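Local atomic coordinates of PKS (PDB entry 4OQJ), a protein that probably catalyses carbon-carbon bond formation by decarboxylative condensation of acyl groups as a ketosynthase domain of an AT-less type I polyketide synthase in oxazolomycin biosynthesis. Residues 31-36 with 49-54; 106-111 with 141-146; 228-233 with 237-242; 242-247 with 252-257; 338-343 with 434-439. All blocks are in the same frame, centred on the assembly; numbering follows the deposited sequence.

Overall arrangement
All five contacts lie in the ketosynthase region. Interactions 3 and 4 share G242 and have centres about 9 Å apart; the backbone of S239 joins them, its N lying 2.8 Å from T254 O in a probable hydrogen bond. Interaction 1 reaches interaction 4 through a probable bond of 2.6 Å between E50 OE2 and H243 ND1, and interaction 2 through one of 2.9 Å between R31 NH1 and Q109 OE1. Interaction 5, centred about 15 Å from interaction 4, meets it where F247 packs on V341. Interactions 4 and 5 border H371 and H329, which by family motif probably belong with C193 to the Cys-His-His active site. Interactions 2, 3 and 5 also touch the second subunit.

Interaction 1 (31-36 with 49-54); sequences RFPGAA and RETLTH
OG1 of T51 lies 3.4 Å from CB of P33 and has two oxygens as hydrogen-bonding partners, OE1 of Q80 and O of N368, which as modelled must compete for or share its one proton. The hydroxyl sits between the backbone N and the carbonyl carbon (chi1 55°), and this rotation leaves the methyl beside the backbone N, where CG2 rests 3.3 Å from O of P33 and reaches on to CA of G34. Both branches thus border the P33 carbonyl oxygen, and the hydroxyl also meets CB. P33 and G34 are the corner residues of a type II beta turn, closed by the bond of 3.0 Å from A35 N to F32 O; F32 N in turn donates to A35 O. G34 takes the positive phi (77°) that the third position of such a turn requires. The turn lies just after strand 23-31 of the large thiolase-fold sheet and leads into helix 38-46, whose far end returns the chain to 49-54. V44 of that helix packs on T51, and V369 lies against both P33 and T51. At the exposed edge a water donates to G34 O at 2.8 Å and accepts from R49 NH1 at 3.1 Å; since R49 was modelled in two conformers, this bridge is tentative. In the same conformer NE makes a salt bridge to E47.

Interaction 2 (106-111 with 141-146); sequences QQRQFL and NTYLLH
R108 and Y143 form the tighter half of the contact, with NH2 of the arginine 3.4 Å from OH of the tyrosine and 3.7 Å from its CZ. The side chains cross at about a right angle: the phenol end meets the edge of the guanidinium near its plane, and the two planes are 74° apart. A bend at chi3 (-104°) turns the arginine's end toward the ring. Both groups are fixed by other partners, NE of R108 by O of I103, its NH1 by O of H704, and OH of Y143 by E101 O and A706 N. The second half is looser. Q106 extends its amide only as far as CA of N141, 4.1 Å from NE2, and that NE2 is spent on D104 and G139. N141 is the N-cap of helix 142-147, its OD1 receiving N of L144 at 3.1 Å from above the carbonyl plane, while its ND2 turns to N167. Around this junction, V138 of strand 132-138 lies against Q106, helix 171-180 packs on Q107 and F110 of helix 105-121, helix 157-167 covers Y143 through N167, and the L144 and L145 side of helix 142-147 meets L145 of the second subunit.

Interaction 3 (228-233 with 237-242); sequences EGYLHH and IFSPDG
Y230 gives its hydroxyl proton to the backbone oxygen of S239, with OH 2.7 Å from O. The donor stands 32° out of the carbonyl plane, and the oxygen lies at the edge of the phenol ring, close to the ring's own plane. Further along the same ring, CE2 touches CB of F238 at 3.7 Å; the two aromatic planes are inclined at 61° in an oblique pairing. H232 supplies the other half of the first shell. With CG anti to the backbone N (chi1 178°), its imidazole lies alongside P240, and CG of the proline stands over one face, 3.9 Å from the ring centroid, in a CH-pi contact. The edge of this imidazole is directed at the carbonyl of F238, whose O is 3.0 Å from CD2. In the next shell, strand 230-231 is fixed as an outer strand of a small antiparallel sheet, Y230 pairing with V76 and H232 with R74. On the opposing loop, I237 and S239 bond through their backbones to T254, OG of S239 is hydrogen-bonded to O of H243, and D241 makes a salt bridge with R245. Near H233 the second subunit approaches with V158. Successive carbonyls of F238 and S239 therefore face the edges of two aromatic rings, but in different ways: the phenol makes a true hydrogen bond, whereas the imidazole offers a carbon-bound hydrogen, so its hold on the loop probably rests largely on dispersion and on weak polarisation of that C-H.

Interaction 4 (242-247 with 252-257); sequences GHCRAF and QGTVIG
The irregular backbones of 242-245 and 253-255 run with end-to-end directions 135° apart, drawing together to 4.5 Å between CA of C244 and CA of T254. The carbonyl of G253 faces the other arm: its O receives a CA-H...O contact from C244 CA at 3.5 Å, nearly straight at 162°. A water bridges the two lengths, accepting from N of R245 and N of Q252 and donating toward O of G253 at 2.8 Å. Among the side chains, V255 turns CG2 toward the carbonyl of G242; the modelled 2.9 Å between CG2 and O is too short to be taken literally. C244 projects SG anti to its main-chain N (chi1 178°), which lays the sulfur 3.4 Å from OG1 of T254; that hydroxyl is buried here and has no firm partner in the model. Within 242-247, CB of H243 lies over one face of the R245 guanidinium, whose NH2 is salt-bridged to D241, while H243 ND1 bonds to E50. T254 packs on H371, and V255 bonds to its backbone. The two arms belong to the RxFDxxxxGTVxG segment, a form of the loop common to ketosynthases of the thiolase fold, beside the histidine that probably completes their active site.

Interaction 5 (338-343 with 434-439); sequences PIEVAA and SSFGIG
The start of helix 336-348, in the GDPIE part of the ketosynthase EAHGTxTxxGDPIE motif, packs against the end of strand 430-436, where F436 opens the glycine-rich FGIGGTNAH motif of this thiolase-type fold. E340 is the residue that reaches from the helix to the strand. Its first torsion (chi1 -177°) sets CG beside the carbonyl carbon, and the extended chain carries the carboxylate away from the helix to F436 and S434. OE2 approaches CE2 of F436 at 3.6 Å and CD follows at 4.0 Å, the carboxylate and ring planes being 62° apart; the oxygen comes in obliquely to the ring. The contact with the serine is longer, OE2 standing 4.0 Å from CB of S434, and a water completes it. Both carboxylate oxygens have further partners, OE2 receiving the backbone N of H329 and OE1 that of G330, and these bonds fix the rotation of the group. E340 thus lies in the second shell behind H329, the histidine of the motif, which probably serves in catalysis as in related ketosynthases. S434 is tied to the neighbouring antiparallel strand 441-448, its OG being hydrogen-bonded to ND1 of H444. Beyond the strand, I438 of the loop touches C193, probably the nucleophile, and F171 of the second subunit, and a glycerol, likely from the crystallisation liquor, is bonded to the backbone O of F436. The bridging water donates to E340 OE2 at 2.7 Å and lies 2.8 Å from S434 OG.

Interaction 1 (31-36 with 49-54)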
# COMPACT_ATOMS: atom_id res chain seq x y z
N ARG A 31 20.39 8.05 -4.08
CA ARG A 31 21.67 7.98 -3.40
C ARG A 31 21.93 6.50 -3.21
O ARG A 31 21.28 5.83 -2.40
CB ARG A 31 21.64 8.72 -2.07
CG ARG A 31 21.15 10.17 -2.23
CD ARG A 31 20.61 10.72 -0.94
NE ARG A 31 20.43 12.18 -1.02
CZ ARG A 31 20.38 12.98 0.04
NH1 ARG A 31 20.49 12.45 1.25
NH2 ARG A 31 20.23 14.29 -0.12
N PHE A 32 22.85 5.99 -4.03
CA PHE A 32 23.21 4.57 -4.07
C PHE A 32 24.70 4.48 -3.74
O PHE A 32 25.39 5.51 -3.72
CB PHE A 32 22.93 3.99 -5.46
CG PHE A 32 21.46 3.96 -5.84
CD1 PHE A 32 20.47 3.72 -4.90
CD2 PHE A 32 21.08 4.14 -7.15
CE1 PHE A 32 19.13 3.69 -5.27
CE2 PHE A 32 19.75 4.11 -7.52
CZ PHE A 32 18.78 3.86 -6.58
N PRO A 33 25.21 3.27 -3.47
CA PRO A 33 26.67 3.21 -3.28
C PRO A 33 27.41 3.78 -4.48
O PRO A 33 27.09 3.44 -5.62
CB PRO A 33 26.94 1.71 -3.13
CG PRO A 33 25.65 1.16 -2.61
CD PRO A 33 24.58 1.95 -3.31
N GLY A 34 28.36 4.67 -4.21
CA GLY A 34 29.17 5.25 -5.26
C GLY A 34 28.48 6.33 -6.08
O GLY A 34 29.07 6.84 -7.04
N ALA A 35 27.26 6.71 -5.72
CA ALA A 35 26.50 7.67 -6.54
C ALA A 35 25.44 8.38 -5.76
O ALA A 35 24.44 7.78 -5.38
CB ALA A 35 25.85 6.96 -7.73
N ALA A 36 25.63 9.68 -5.58
CA ALA A 36 24.68 10.50 -4.82
C ALA A 36 23.65 11.20 -5.70
O ALA A 36 22.79 11.92 -5.20
CB ALA A 36 25.45 11.54 -3.99
N ARG A 49 31.30 0.16 -13.57
CA ARG A 49 32.04 0.05 -12.32
C ARG A 49 31.25 -0.62 -11.19
O ARG A 49 30.03 -0.43 -11.05
CB ARG A 49 32.50 1.44 -11.88
CG ARG A 49 33.64 1.97 -12.76
CD ARG A 49 34.25 3.26 -12.24
NE ARG A 49 33.38 4.42 -12.44
CZ ARG A 49 32.58 4.95 -11.52
NH1 ARG A 49 32.52 4.43 -10.29
NH2 ARG A 49 31.83 6.00 -11.82
N GLU A 50 31.97 -1.45 -10.42
CA GLU A 50 31.49 -2.05 -9.17
C GLU A 50 31.75 -1.06 -8.04
O GLU A 50 32.86 -0.55 -7.95
CB GLU A 50 32.23 -3.34 -8.87
CG GLU A 50 31.44 -4.58 -8.79
CD GLU A 50 32.31 -5.75 -8.36
OE1 GLU A 50 33.54 -5.70 -8.61
OE2 GLU A 50 31.78 -6.70 -7.76
N THR A 51 30.78 -0.79 -7.19
CA THR A 51 30.96 0.24 -6.15
C THR A 51 31.33 -0.35 -4.80
O THR A 51 31.37 0.36 -3.78
CB THR A 51 29.69 1.07 -6.00
OG1 THR A 51 28.60 0.20 -5.74
CG2 THR A 51 29.41 1.84 -7.28
N LEU A 52 31.59 -1.66 -4.80
CA LEU A 52 32.02 -2.38 -3.61
C LEU A 52 33.17 -1.68 -2.90
O LEU A 52 34.16 -1.30 -3.53
CB LEU A 52 32.44 -3.80 -4.00
CG LEU A 52 32.77 -4.74 -2.85
CD1 LEU A 52 31.51 -5.04 -2.04
CD2 LEU A 52 33.40 -6.02 -3.37
N THR A 53 33.03 -1.50 -1.59
CA THR A 53 34.09 -0.95 -0.76
C THR A 53 34.77 -2.08 -0.00
O THR A 53 34.10 -2.92 0.59
CB THR A 53 33.53 0.09 0.24
OG1 THR A 53 32.98 1.21 -0.48
CG2 THR A 53 34.64 0.59 1.18
N HIS A 54 36.10 -2.13 -0.05
CA HIS A 54 36.87 -3.09 0.75
C HIS A 54 37.31 -2.41 2.05
O HIS A 54 37.81 -1.29 2.03
CB HIS A 54 38.07 -3.62 -0.03
CG HIS A 54 37.70 -4.51 -1.18
ND1 HIS A 54 37.44 -4.03 -2.44
CD2 HIS A 54 37.54 -5.85 -1.24
CE1 HIS A 54 37.14 -5.03 -3.24
NE2 HIS A 54 37.19 -6.15 -2.54
O HOH W 1 31.61 5.93 -7.75

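Interaction 2 (106-111 with 141-146)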
# COMPACT_ATOMS: atom_id res chain seq x y z
N GLN A 106 16.98 5.98 7.60
CA GLN A 106 16.28 5.62 6.38
C GLN A 106 15.20 6.65 6.02
O GLN A 106 15.00 6.96 4.85
CB GLN A 106 15.65 4.23 6.52
CG GLN A 106 16.67 3.13 6.76
CD GLN A 106 16.02 1.77 6.86
OE1 GLN A 106 16.30 0.88 6.06
NE2 GLN A 106 15.14 1.61 7.84
N GLN A 107 14.52 7.18 7.04
CA GLN A 107 13.44 8.15 6.83
C GLN A 107 14.01 9.53 6.53
O GLN A 107 13.46 10.26 5.72
CB GLN A 107 12.51 8.22 8.06
CG GLN A 107 11.79 6.90 8.30
CD GLN A 107 10.56 6.99 9.18
OE1 GLN A 107 9.90 8.03 9.26
NE2 GLN A 107 10.23 5.88 9.82
N ARG A 108 15.13 9.87 7.16
CA ARG A 108 15.82 11.12 6.85
C ARG A 108 16.32 11.13 5.42
O ARG A 108 16.13 12.11 4.69
CB ARG A 108 17.00 11.35 7.79
CG ARG A 108 16.59 11.77 9.20
CD ARG A 108 17.81 11.99 10.03
NE ARG A 108 18.12 10.94 10.99
CZ ARG A 108 19.36 10.60 11.36
NH1 ARG A 108 20.42 11.15 10.77
NH2 ARG A 108 19.54 9.71 12.32
N GLN A 109 16.96 10.04 5.02
CA GLN A 109 17.48 9.95 3.66
C GLN A 109 16.33 9.93 2.65
O GLN A 109 16.45 10.50 1.56
CB GLN A 109 18.36 8.72 3.52
CG GLN A 109 19.68 8.85 4.27
CD GLN A 109 20.62 9.83 3.62
OE1 GLN A 109 20.82 9.80 2.41
NE2 GLN A 109 21.21 10.71 4.42
N PHE A 110 15.21 9.28 2.99
CA PHE A 110 14.09 9.25 2.04
C PHE A 110 13.52 10.66 1.88
O PHE A 110 13.14 11.05 0.78
CB PHE A 110 12.96 8.32 2.46
CG PHE A 110 11.87 8.28 1.43
CD1 PHE A 110 12.07 7.59 0.23
CD2 PHE A 110 10.73 9.03 1.58
CE1 PHE A 110 11.10 7.61 -0.76
CE2 PHE A 110 9.75 9.05 0.60
CZ PHE A 110 9.93 8.34 -0.56
N LEU A 111 13.45 11.40 2.98
CA LEU A 111 12.93 12.76 2.95
C LEU A 111 13.79 13.66 2.07
O LEU A 111 13.28 14.40 1.23
CB LEU A 111 12.85 13.34 4.38
CG LEU A 111 12.42 14.80 4.52
CD1 LEU A 111 11.12 15.12 3.72
CD2 LEU A 111 12.22 15.15 5.98
N ASN A 141 14.28 -1.53 10.66
CA ASN A 141 14.86 -0.38 11.36
C ASN A 141 15.88 -0.87 12.38
O ASN A 141 15.57 -1.09 13.54
CB ASN A 141 13.78 0.46 12.04
CG ASN A 141 14.32 1.78 12.54
OD1 ASN A 141 15.53 2.01 12.53
ND2 ASN A 141 13.44 2.66 12.97
N THR A 142 17.12 -1.06 11.93
CA THR A 142 18.17 -1.51 12.83
C THR A 142 18.68 -0.34 13.69
O THR A 142 19.36 -0.56 14.68
CB THR A 142 19.34 -2.16 12.06
OG1 THR A 142 19.72 -1.34 10.95
CG2 THR A 142 18.93 -3.56 11.53
N TYR A 143 18.36 0.89 13.29
CA TYR A 143 18.70 2.07 14.11
C TYR A 143 17.96 2.04 15.44
O TYR A 143 18.53 2.31 16.49
CB TYR A 143 18.35 3.35 13.35
CG TYR A 143 18.89 4.65 13.91
CD1 TYR A 143 20.23 4.99 13.75
CD2 TYR A 143 18.05 5.55 14.55
CE1 TYR A 143 20.71 6.19 14.23
CE2 TYR A 143 18.53 6.75 15.02
CZ TYR A 143 19.86 7.07 14.86
OH TYR A 143 20.33 8.28 15.34
N LEU A 144 16.68 1.69 15.38
CA LEU A 144 15.85 1.55 16.56
C LEU A 144 16.32 0.38 17.41
O LEU A 144 16.45 0.49 18.63
CB LEU A 144 14.39 1.37 16.15
CG LEU A 144 13.39 1.03 17.25
CD1 LEU A 144 13.26 2.16 18.24
CD2 LEU A 144 12.04 0.69 16.63
N LEU A 145 16.58 -0.75 16.77
CA LEU A 145 16.98 -1.95 17.49
C LEU A 145 18.37 -1.83 18.12
O LEU A 145 18.57 -2.26 19.25
CB LEU A 145 16.93 -3.16 16.54
CG LEU A 145 15.54 -3.57 16.05
CD1 LEU A 145 15.62 -4.66 14.96
CD2 LEU A 145 14.71 -4.04 17.22
N HIS A 146 19.33 -1.26 17.38
CA HIS A 146 20.71 -1.14 17.88
C HIS A 146 20.93 0.16 18.64
O HIS A 146 21.11 0.16 19.86
CB HIS A 146 21.72 -1.22 16.74
CG HIS A 146 21.69 -2.50 15.96
ND1 HIS A 146 22.60 -2.78 14.96
CD2 HIS A 146 20.86 -3.57 16.02
CE1 HIS A 146 22.33 -3.96 14.44
NE2 HIS A 146 21.29 -4.46 15.07

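Interaction 3 (228-233 with 237-242)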
# COMPACT_ATOMS: atom_id res chain seq x y z
N GLU A 228 30.74 -2.30 8.25
CA GLU A 228 31.29 -3.56 8.71
C GLU A 228 31.19 -4.59 7.59
O GLU A 228 30.43 -4.41 6.63
CB GLU A 228 30.54 -4.06 9.95
CG GLU A 228 30.53 -3.09 11.11
CD GLU A 228 29.79 -3.63 12.31
OE1 GLU A 228 29.37 -4.80 12.28
OE2 GLU A 228 29.62 -2.87 13.30
N GLY A 229 31.95 -5.67 7.72
CA GLY A 229 31.85 -6.76 6.77
C GLY A 229 30.71 -7.67 7.17
O GLY A 229 29.84 -7.26 7.93
N TYR A 230 30.73 -8.91 6.69
CA TYR A 230 29.72 -9.89 7.07
C TYR A 230 30.31 -11.29 7.03
O TYR A 230 31.28 -11.56 6.32
CB TYR A 230 28.51 -9.81 6.14
CG TYR A 230 28.83 -10.10 4.69
CD1 TYR A 230 29.30 -9.11 3.86
CD2 TYR A 230 28.64 -11.37 4.15
CE1 TYR A 230 29.58 -9.36 2.55
CE2 TYR A 230 28.93 -11.62 2.82
CZ TYR A 230 29.39 -10.61 2.03
OH TYR A 230 29.69 -10.83 0.71
N LEU A 231 29.71 -12.17 7.82
CA LEU A 231 30.15 -13.56 7.86
C LEU A 231 29.40 -14.32 6.78
O LEU A 231 28.18 -14.14 6.60
CB LEU A 231 29.90 -14.16 9.24
CG LEU A 231 30.69 -15.41 9.59
CD1 LEU A 231 32.18 -15.12 9.66
CD2 LEU A 231 30.20 -15.96 10.92
N HIS A 232 30.12 -15.14 6.03
CA HIS A 232 29.52 -15.89 4.95
C HIS A 232 28.89 -17.15 5.54
O HIS A 232 29.53 -17.87 6.31
CB HIS A 232 30.55 -16.25 3.88
CG HIS A 232 29.99 -17.07 2.77
ND1 HIS A 232 30.27 -18.42 2.62
CD2 HIS A 232 29.14 -16.75 1.76
CE1 HIS A 232 29.62 -18.88 1.57
NE2 HIS A 232 28.93 -17.89 1.03
N HIS A 233 27.62 -17.39 5.19
CA HIS A 233 26.91 -18.63 5.55
C HIS A 233 26.38 -19.29 4.29
O HIS A 233 25.70 -18.64 3.49
CB HIS A 233 25.75 -18.37 6.51
CG HIS A 233 26.12 -17.59 7.73
ND1 HIS A 233 26.65 -18.18 8.86
CD2 HIS A 233 26.02 -16.27 8.00
CE1 HIS A 233 26.87 -17.25 9.77
NE2 HIS A 233 26.49 -16.08 9.28
N ILE A 237 21.99 -15.87 1.08
CA ILE A 237 22.06 -15.31 -0.26
C ILE A 237 23.39 -14.59 -0.55
O ILE A 237 23.63 -14.14 -1.67
CB ILE A 237 20.88 -14.33 -0.48
CG1 ILE A 237 20.73 -13.94 -1.96
CG2 ILE A 237 21.05 -13.10 0.41
CD1 ILE A 237 19.64 -12.92 -2.23
N PHE A 238 24.25 -14.49 0.46
CA PHE A 238 25.39 -13.56 0.39
C PHE A 238 26.65 -14.24 -0.11
O PHE A 238 26.98 -15.37 0.29
CB PHE A 238 25.64 -12.94 1.76
CG PHE A 238 24.45 -12.21 2.32
CD1 PHE A 238 23.78 -11.27 1.56
CD2 PHE A 238 23.99 -12.50 3.59
CE1 PHE A 238 22.68 -10.60 2.07
CE2 PHE A 238 22.89 -11.84 4.11
CZ PHE A 238 22.23 -10.90 3.34
N SER A 239 27.38 -13.56 -0.98
CA SER A 239 28.51 -14.17 -1.65
C SER A 239 29.73 -14.22 -0.74
O SER A 239 29.83 -13.45 0.22
CB SER A 239 28.85 -13.41 -2.93
OG SER A 239 29.60 -12.25 -2.64
N PRO A 240 30.67 -15.14 -1.05
CA PRO A 240 31.88 -15.33 -0.25
C PRO A 240 32.96 -14.28 -0.47
O PRO A 240 33.91 -14.25 0.32
CB PRO A 240 32.40 -16.70 -0.72
CG PRO A 240 31.32 -17.30 -1.55
CD PRO A 240 30.57 -16.15 -2.11
N ASP A 241 32.83 -13.46 -1.51
CA ASP A 241 33.87 -12.49 -1.88
C ASP A 241 33.36 -11.06 -2.07
O ASP A 241 34.10 -10.19 -2.52
CB ASP A 241 34.56 -12.95 -3.16
CG ASP A 241 33.60 -13.15 -4.31
OD1 ASP A 241 32.40 -12.79 -4.19
OD2 ASP A 241 34.05 -13.66 -5.36
N GLY A 242 32.09 -10.81 -1.76
CA GLY A 242 31.54 -9.48 -1.91
C GLY A 242 31.18 -9.09 -3.34
O GLY A 242 30.72 -7.98 -3.59
O HOH W 2 26.01 -16.44 2.48

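Interaction 4 (242-247 with 252-257)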
# COMPACT_ATOMS: atom_id res chain seq x y z
N GLY A 242 32.09 -10.81 -1.76
CA GLY A 242 31.54 -9.48 -1.91
C GLY A 242 31.18 -9.09 -3.34
O GLY A 242 30.72 -7.98 -3.59
N HIS A 243 31.40 -10.01 -4.27
CA HIS A 243 31.02 -9.79 -5.67
C HIS A 243 29.71 -10.49 -5.98
O HIS A 243 29.43 -11.57 -5.46
CB HIS A 243 32.12 -10.28 -6.61
CG HIS A 243 33.43 -9.58 -6.44
ND1 HIS A 243 33.64 -8.29 -6.88
CD2 HIS A 243 34.59 -9.97 -5.86
CE1 HIS A 243 34.87 -7.92 -6.59
NE2 HIS A 243 35.47 -8.92 -5.96
N CYS A 244 28.92 -9.87 -6.85
CA CYS A 244 27.63 -10.42 -7.28
C CYS A 244 27.70 -10.79 -8.76
O CYS A 244 27.59 -9.93 -9.65
CB CYS A 244 26.52 -9.39 -7.03
SG CYS A 244 24.86 -9.89 -7.57
N ARG A 245 27.88 -12.08 -9.04
CA ARG A 245 28.24 -12.51 -10.40
C ARG A 245 27.02 -13.04 -11.13
O ARG A 245 26.94 -14.23 -11.46
CB ARG A 245 29.34 -13.57 -10.35
CG ARG A 245 30.55 -13.16 -9.51
CD ARG A 245 31.59 -14.28 -9.43
NE ARG A 245 32.67 -13.96 -8.50
CZ ARG A 245 33.72 -13.19 -8.80
NH1 ARG A 245 33.84 -12.66 -10.01
NH2 ARG A 245 34.65 -12.95 -7.89
N ALA A 246 26.07 -12.14 -11.40
CA ALA A 246 24.77 -12.52 -11.90
C ALA A 246 24.85 -13.25 -13.24
O ALA A 246 25.46 -12.74 -14.20
CB ALA A 246 23.87 -11.28 -12.04
N PHE A 247 24.24 -14.43 -13.27
CA PHE A 247 24.09 -15.29 -14.45
C PHE A 247 25.37 -16.00 -14.86
O PHE A 247 25.37 -16.81 -15.80
CB PHE A 247 23.53 -14.46 -15.61
CG PHE A 247 22.26 -13.74 -15.25
CD1 PHE A 247 21.14 -14.47 -14.88
CD2 PHE A 247 22.20 -12.37 -15.24
CE1 PHE A 247 19.97 -13.83 -14.52
CE2 PHE A 247 21.03 -11.72 -14.88
CZ PHE A 247 19.91 -12.45 -14.52
N GLN A 252 27.61 -17.00 -6.87
CA GLN A 252 27.54 -17.49 -5.50
C GLN A 252 26.84 -16.50 -4.56
O GLN A 252 27.12 -16.48 -3.36
CB GLN A 252 28.94 -17.78 -4.97
CG GLN A 252 29.55 -19.07 -5.46
CD GLN A 252 30.89 -19.34 -4.78
OE1 GLN A 252 31.86 -18.61 -4.99
NE2 GLN A 252 30.93 -20.37 -3.95
N GLY A 253 25.92 -15.70 -5.10
CA GLY A 253 25.16 -14.79 -4.27
C GLY A 253 25.55 -13.33 -4.41
O GLY A 253 26.28 -12.94 -5.33
N THR A 254 25.08 -12.52 -3.48
CA THR A 254 25.12 -11.07 -3.66
C THR A 254 25.66 -10.44 -2.38
O THR A 254 26.13 -11.15 -1.49
CB THR A 254 23.71 -10.53 -4.02
OG1 THR A 254 23.78 -9.15 -4.42
CG2 THR A 254 22.74 -10.67 -2.86
N VAL A 255 25.63 -9.12 -2.31
CA VAL A 255 26.03 -8.36 -1.13
C VAL A 255 24.91 -7.41 -0.81
O VAL A 255 24.39 -6.75 -1.70
CB VAL A 255 27.31 -7.54 -1.35
CG1 VAL A 255 27.79 -6.93 -0.03
CG2 VAL A 255 28.37 -8.39 -1.91
N ILE A 256 24.52 -7.32 0.43
CA ILE A 256 23.51 -6.40 0.82
C ILE A 256 24.03 -4.99 0.65
O ILE A 256 25.15 -4.75 0.95
CB ILE A 256 23.01 -6.66 2.24
CG1 ILE A 256 21.55 -6.29 2.31
CG2 ILE A 256 23.89 -6.02 3.29
CD1 ILE A 256 20.77 -7.20 1.42
N GLY A 257 23.24 -4.11 0.13
CA GLY A 257 23.67 -2.74 -0.04
C GLY A 257 22.78 -1.74 0.65
O GLY A 257 21.71 -2.08 1.19
O HOH W 3 28.26 -14.07 -6.87

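Interaction 5 (338-343 with 434-439)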
# COMPACT_ATOMS: atom_id res chain seq x y z
N PRO A 338 18.90 -19.60 -12.77
CA PRO A 338 18.21 -20.39 -13.81
C PRO A 338 16.70 -20.25 -13.73
O PRO A 338 16.03 -20.25 -14.76
CB PRO A 338 18.64 -21.83 -13.50
CG PRO A 338 19.95 -21.68 -12.79
CD PRO A 338 19.81 -20.43 -11.97
N ILE A 339 16.17 -20.13 -12.52
CA ILE A 339 14.73 -19.97 -12.34
C ILE A 339 14.26 -18.65 -12.96
O ILE A 339 13.22 -18.61 -13.64
CB ILE A 339 14.36 -20.04 -10.82
CG1 ILE A 339 14.38 -21.52 -10.37
CG2 ILE A 339 13.01 -19.40 -10.53
CD1 ILE A 339 13.94 -21.77 -8.96
N GLU A 340 15.00 -17.56 -12.75
CA GLU A 340 14.54 -16.27 -13.26
C GLU A 340 14.47 -16.30 -14.79
O GLU A 340 13.52 -15.80 -15.39
CB GLU A 340 15.44 -15.12 -12.79
CG GLU A 340 14.91 -13.77 -13.27
CD GLU A 340 15.46 -12.58 -12.52
OE1 GLU A 340 16.47 -12.74 -11.79
OE2 GLU A 340 14.87 -11.47 -12.66
N VAL A 341 15.46 -16.91 -15.42
CA VAL A 341 15.51 -16.98 -16.88
C VAL A 341 14.46 -17.95 -17.41
O VAL A 341 13.87 -17.70 -18.46
CB VAL A 341 16.90 -17.37 -17.35
CG1 VAL A 341 16.94 -17.53 -18.87
CG2 VAL A 341 17.92 -16.31 -16.89
N ALA A 342 14.24 -19.05 -16.70
CA ALA A 342 13.19 -19.99 -17.08
C ALA A 342 11.82 -19.30 -17.05
O ALA A 342 10.98 -19.53 -17.91
CB ALA A 342 13.18 -21.20 -16.16
N ALA A 343 11.62 -18.43 -16.07
CA ALA A 343 10.35 -17.73 -15.93
C ALA A 343 10.17 -16.70 -17.04
O ALA A 343 9.09 -16.58 -17.61
CB ALA A 343 10.28 -17.05 -14.56
N SER A 434 12.16 -6.27 -13.23
CA SER A 434 11.62 -7.23 -12.26
C SER A 434 12.12 -6.99 -10.85
O SER A 434 13.26 -6.58 -10.64
CB SER A 434 11.99 -8.65 -12.67
OG SER A 434 11.36 -9.00 -13.88
N SER A 435 11.28 -7.31 -9.88
CA SER A 435 11.70 -7.34 -8.49
C SER A 435 10.86 -8.37 -7.73
O SER A 435 9.64 -8.26 -7.70
CB SER A 435 11.58 -5.95 -7.87
OG SER A 435 12.21 -5.90 -6.61
N PHE A 436 11.52 -9.36 -7.11
CA PHE A 436 10.85 -10.45 -6.41
C PHE A 436 11.24 -10.49 -4.94
O PHE A 436 12.41 -10.62 -4.60
CB PHE A 436 11.18 -11.79 -7.06
CG PHE A 436 11.04 -11.78 -8.55
CD1 PHE A 436 9.90 -11.26 -9.15
CD2 PHE A 436 12.05 -12.27 -9.36
CE1 PHE A 436 9.77 -11.26 -10.53
CE2 PHE A 436 11.93 -12.25 -10.74
CZ PHE A 436 10.80 -11.76 -11.32
N GLY A 437 10.26 -10.38 -4.06
CA GLY A 437 10.53 -10.30 -2.63
C GLY A 437 10.54 -11.61 -1.86
O GLY A 437 9.87 -12.57 -2.22
N ILE A 438 11.30 -11.64 -0.77
CA ILE A 438 11.11 -12.66 0.25
C ILE A 438 9.66 -12.56 0.72
O ILE A 438 9.20 -11.47 1.02
CB ILE A 438 12.07 -12.48 1.44
CG1 ILE A 438 13.51 -12.66 0.98
CG2 ILE A 438 11.74 -13.46 2.55
CD1 ILE A 438 13.82 -14.06 0.43
N GLY A 439 8.97 -13.68 0.75
CA GLY A 439 7.55 -13.71 1.08
C GLY A 439 6.69 -13.83 -0.16
O GLY A 439 5.46 -14.01 -0.09
O HOH W 4 12.69 -11.39 -14.28